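Local coordinates for translocated intimin receptor Tir (Escherichia coli, PDB 2ZQK), which serves, once translocated into the host cell, as the receptor for bacterial intimin through its extracellular domain and triggers actin pedestal formation from its intracellular regions, at residues B[7-12]-B[53-58]; B[26-31]-B[40-45]. All blocks are in the same frame, centred on the assembly; numbering follows the deposited sequence.

Contact 1 of 2, residues B[7-12]-B[53-58]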
# COMPACT_ATOMS: atom_id res chain seq x y z
N ALA B 7 13.39 17.03 -37.78
CA ALA B 7 13.38 17.39 -36.37
C ALA B 7 11.95 17.46 -35.86
O ALA B 7 11.69 17.15 -34.70
CB ALA B 7 14.07 18.73 -36.16
N THR B 8 11.03 17.86 -36.73
CA THR B 8 9.63 17.98 -36.36
C THR B 8 9.04 16.63 -36.00
O THR B 8 8.43 16.48 -34.95
CB THR B 8 8.78 18.57 -37.49
OG1 THR B 8 9.24 19.90 -37.76
CG2 THR B 8 7.30 18.60 -37.10
N GLU B 9 9.20 15.67 -36.90
CA GLU B 9 8.68 14.34 -36.65
C GLU B 9 9.22 13.74 -35.35
O GLU B 9 8.44 13.37 -34.46
CB GLU B 9 9.03 13.43 -37.82
CG GLU B 9 8.92 11.96 -37.48
CD GLU B 9 9.20 11.07 -38.66
OE1 GLU B 9 10.16 11.38 -39.41
OE2 GLU B 9 8.48 10.07 -38.84
N THR B 10 10.54 13.65 -35.23
CA THR B 10 11.16 13.08 -34.04
C THR B 10 10.71 13.79 -32.76
O THR B 10 10.30 13.13 -31.80
CB THR B 10 12.71 13.13 -34.15
OG1 THR B 10 13.12 12.30 -35.24
CG2 THR B 10 13.37 12.62 -32.88
N ALA B 11 10.77 15.12 -32.73
CA ALA B 11 10.35 15.86 -31.55
C ALA B 11 8.92 15.46 -31.22
O ALA B 11 8.63 15.11 -30.07
CB ALA B 11 10.42 17.35 -31.79
N THR B 12 8.05 15.52 -32.22
CA THR B 12 6.65 15.15 -32.05
C THR B 12 6.55 13.75 -31.45
O THR B 12 5.92 13.56 -30.40
CB THR B 12 5.90 15.18 -33.39
OG1 THR B 12 5.82 16.53 -33.86
CG2 THR B 12 4.49 14.64 -33.22
N GLU B 53 2.09 7.67 -36.95
CA GLU B 53 1.43 8.40 -38.03
C GLU B 53 1.43 9.88 -37.72
O GLU B 53 1.81 10.69 -38.56
CB GLU B 53 -0.01 7.92 -38.21
CG GLU B 53 -0.09 6.50 -38.68
CD GLU B 53 0.79 6.28 -39.89
OE1 GLU B 53 0.45 6.80 -40.97
OE2 GLU B 53 1.84 5.62 -39.74
N GLN B 54 0.98 10.23 -36.51
CA GLN B 54 0.93 11.62 -36.06
C GLN B 54 2.31 12.26 -36.24
O GLN B 54 2.42 13.36 -36.79
CB GLN B 54 0.54 11.68 -34.58
CG GLN B 54 -0.95 11.53 -34.31
CD GLN B 54 -1.27 11.61 -32.83
OE1 GLN B 54 -1.08 10.65 -32.08
NE2 GLN B 54 -1.77 12.77 -32.41
N ALA B 55 3.34 11.56 -35.77
CA ALA B 55 4.70 12.05 -35.91
C ALA B 55 4.98 12.37 -37.39
O ALA B 55 5.53 13.43 -37.72
CB ALA B 55 5.67 10.99 -35.41
N LYS B 56 4.59 11.48 -38.29
CA LYS B 56 4.80 11.69 -39.72
C LYS B 56 3.99 12.85 -40.29
O LYS B 56 4.45 13.53 -41.20
CB LYS B 56 4.45 10.44 -40.53
CG LYS B 56 5.29 9.21 -40.25
CD LYS B 56 5.31 8.31 -41.48
CE LYS B 56 5.65 6.88 -41.13
NZ LYS B 56 4.47 6.17 -40.55
N ALA B 57 2.78 13.05 -39.78
CA ALA B 57 1.93 14.12 -40.28
C ALA B 57 2.53 15.46 -39.91
O ALA B 57 2.48 16.42 -40.68
CB ALA B 57 0.51 14.01 -39.72
N ALA B 58 3.11 15.51 -38.71
CA ALA B 58 3.76 16.72 -38.22
C ALA B 58 4.92 17.01 -39.15
O ALA B 58 5.18 18.17 -39.50
CB ALA B 58 4.28 16.49 -36.81
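Three side chains of 7-12, those of Thr8, Glu9 and Thr12, meet the small residues Ala55 and Ala58 on the other helix. Thr12 brings both of its branches to 53-58, while Glu9 contributes the largest contact surface. The Thr12 hydroxyl OG1 rests on the methyl of Ala58, with CB 3.3 Å from OG1, and its methyl CG2 fits between that methyl and the backbone of Ala55, 3.7 Å from CG2 to CA. One turn earlier, Thr8 presents its methyl rather than its hydroxyl: CG2 lies 3.7 Å from CB of Ala58 and also borders that residue's carbonyl. Glu9 approaches Ala55 with its aliphatic part, CG to CB being 4.0 Å, and its CA points a hydrogen at the Ala55 carbonyl in a CA-H...O contact of 3.4 Å from CA to O, bent to 137° at the hydrogen. With CG anti to the backbone N (chi1 162°) and the rest extended, the Glu9 carboxylate runs alongside the stem of Lys56.

The charged ends do not pair, since Lys56 NZ stays 5.8 Å from Glu9 OE2. The lysine chain bends at its last torsion and the amine forms a salt bridge with Glu53 on its own helix. Thr12 is fixed by a bond from OG1 to the carbonyl O of Thr8, an oxygen that also accepts the Thr12 N-H; OG1 sits above that carbonyl plane. The segment axes approach to 7.5 Å, consistent with the small Ala55 and Ala58 at the interface, and their directions differ by 148°, an antiparallel pair of helices within the intimin-binding domain. Beyond the two segments, Thr8 also touches Ala62 and Glu9 touches Glu52 along helix 45-67, while Ala55 meets Arg13 and Gln54 meets Leu16 on helix 7-21.

Contact 2 of 2, residues B[26-31]-B[40-45]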
# COMPACT_ATOMS: atom_id res chain seq x y z
N ASN B 26 -2.31 3.21 -21.66
CA ASN B 26 -1.66 2.92 -22.95
C ASN B 26 -0.40 2.11 -22.70
O ASN B 26 0.45 1.97 -23.58
CB ASN B 26 -1.24 4.20 -23.68
CG ASN B 26 -2.36 5.20 -23.85
OD1 ASN B 26 -3.50 4.85 -24.12
ND2 ASN B 26 -2.02 6.48 -23.70
N GLN B 27 -0.27 1.57 -21.50
CA GLN B 27 0.94 0.85 -21.14
C GLN B 27 0.82 -0.64 -21.02
O GLN B 27 -0.06 -1.14 -20.31
CB GLN B 27 1.46 1.40 -19.82
CG GLN B 27 2.95 1.64 -19.80
CD GLN B 27 3.38 2.36 -18.56
OE1 GLN B 27 2.77 3.36 -18.15
NE2 GLN B 27 4.44 1.86 -17.93
N LYS B 28 1.72 -1.35 -21.71
CA LYS B 28 1.74 -2.81 -21.63
C LYS B 28 2.22 -3.04 -20.22
O LYS B 28 2.96 -2.22 -19.67
CB LYS B 28 2.71 -3.43 -22.64
CG LYS B 28 2.22 -3.40 -24.09
CD LYS B 28 3.11 -4.27 -24.98
CE LYS B 28 2.48 -4.48 -26.36
NZ LYS B 28 2.98 -5.71 -27.04
N VAL B 29 1.81 -4.14 -19.62
CA VAL B 29 2.17 -4.39 -18.25
C VAL B 29 2.72 -5.80 -18.08
O VAL B 29 2.64 -6.61 -18.98
CB VAL B 29 0.92 -4.16 -17.36
CG1 VAL B 29 0.28 -5.48 -17.00
CG2 VAL B 29 1.29 -3.31 -16.15
N ASN B 30 3.29 -6.08 -16.91
CA ASN B 30 3.87 -7.38 -16.60
C ASN B 30 3.32 -8.01 -15.35
O ASN B 30 4.04 -8.18 -14.37
CB ASN B 30 5.37 -7.27 -16.43
CG ASN B 30 6.10 -7.56 -17.71
OD1 ASN B 30 7.24 -7.11 -17.91
ND2 ASN B 30 5.47 -8.35 -18.59
N ILE B 31 2.04 -8.38 -15.41
CA ILE B 31 1.32 -9.02 -14.32
C ILE B 31 2.03 -10.24 -13.71
O ILE B 31 2.27 -11.23 -14.40
CB ILE B 31 -0.05 -9.49 -14.83
CG1 ILE B 31 -0.77 -8.32 -15.51
CG2 ILE B 31 -0.84 -10.14 -13.70
CD1 ILE B 31 -2.22 -8.58 -15.81
N SER B 40 5.77 -2.55 -17.87
CA SER B 40 6.86 -3.18 -18.62
C SER B 40 7.80 -2.18 -19.27
O SER B 40 8.97 -2.49 -19.53
CB SER B 40 6.29 -4.11 -19.69
OG SER B 40 5.46 -3.40 -20.61
N GLY B 41 7.30 -0.98 -19.55
CA GLY B 41 8.12 0.04 -20.18
C GLY B 41 7.82 0.14 -21.66
O GLY B 41 8.50 0.86 -22.40
N VAL B 42 6.80 -0.59 -22.10
CA VAL B 42 6.41 -0.61 -23.49
C VAL B 42 4.94 -0.24 -23.66
O VAL B 42 4.10 -0.69 -22.89
CB VAL B 42 6.64 -2.00 -24.10
CG1 VAL B 42 6.29 -2.00 -25.58
CG2 VAL B 42 8.08 -2.41 -23.92
N LEU B 43 4.64 0.57 -24.67
CA LEU B 43 3.27 1.00 -24.95
C LEU B 43 2.52 0.01 -25.81
O LEU B 43 3.11 -0.76 -26.58
CB LEU B 43 3.27 2.34 -25.67
CG LEU B 43 3.84 3.58 -25.00
CD1 LEU B 43 3.97 4.64 -26.08
CD2 LEU B 43 2.93 4.07 -23.84
N LYS B 44 1.20 0.05 -25.70
CA LYS B 44 0.33 -0.82 -26.46
C LYS B 44 0.51 -0.59 -27.96
O LYS B 44 0.42 0.55 -28.42
CB LYS B 44 -1.12 -0.57 -26.03
CG LYS B 44 -1.39 -0.97 -24.58
CD LYS B 44 -2.83 -0.74 -24.19
CE LYS B 44 -3.14 -1.43 -22.87
NZ LYS B 44 -4.60 -1.37 -22.56
N ASP B 45 0.74 -1.66 -28.71
CA ASP B 45 0.97 -1.55 -30.16
C ASP B 45 0.10 -0.51 -30.89
O ASP B 45 0.60 0.20 -31.77
CB ASP B 45 0.81 -2.91 -30.83
CG ASP B 45 1.73 -3.96 -30.22
OD1 ASP B 45 2.65 -3.59 -29.46
OD2 ASP B 45 1.54 -5.16 -30.52
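Gln27 and Leu43 form an antiparallel, non-hydrogen-bonded pair, flanked by two backbone bonds: Lys28 N to Val42 O at 2.7 Å, nearly along the C=O axis, and the straighter Lys44 N to Asn26 O at 3.0 Å, with N above the carbonyl plane. Ser40, whose OG takes the crowded position between its backbone N and carbonyl carbon (chi1 60°), turns its hydroxyl to the Lys28 carbonyl; this bond and that from Ser40 N to the same oxygen are both weak. Gly41 makes the corner with a positive phi of 101°. Lys28 is extended, its CD alongside Val42 CG1, and its side chain crosses that of Asp45 obliquely in a salt bridge, 3.2 Å from NZ to OD1, whose hydrogen bond is weak. The stem of Lys44 lies over the Asn26 backbone, and Leu43 CD2 comes 3.3 Å from Asn26 O. Lys44 is the N-cap residue of helix 45-67, so the bridge leads straight into that helix.

Leu43 packs on Thr17 and Phe21 of helix 7-21 and on Val48 of helix 45-67, and Asn26 ND2 bonds to Ala20 O. Gln27 touches Phe21 and Pro39, and its NE2 bonds to Gln27 OE1 of the second subunit, placing this region at the subunit interface.

From the N terminus the chain runs through helix 7-21, which carries the first half of contact 1, then into strand 27-31, the first half of contact 2. A turn and strand 37-40 bring it back, and contact 2 closes this short loop, 9 residues apart at its nearest ends. Strand 42-43 passes directly into helix 45-67, whose residues 53-58 close contact 1, 41 residues apart at the closest ends. Contact 2 is therefore nested within the loop of contact 1, without crossing it. Their centres are 22 Å apart, on opposite sides of the chain's centre: contact 1 joins the two helices, contact 2 ties the first hairpin strand to the stretch that turns after the second and enters helix 45-67.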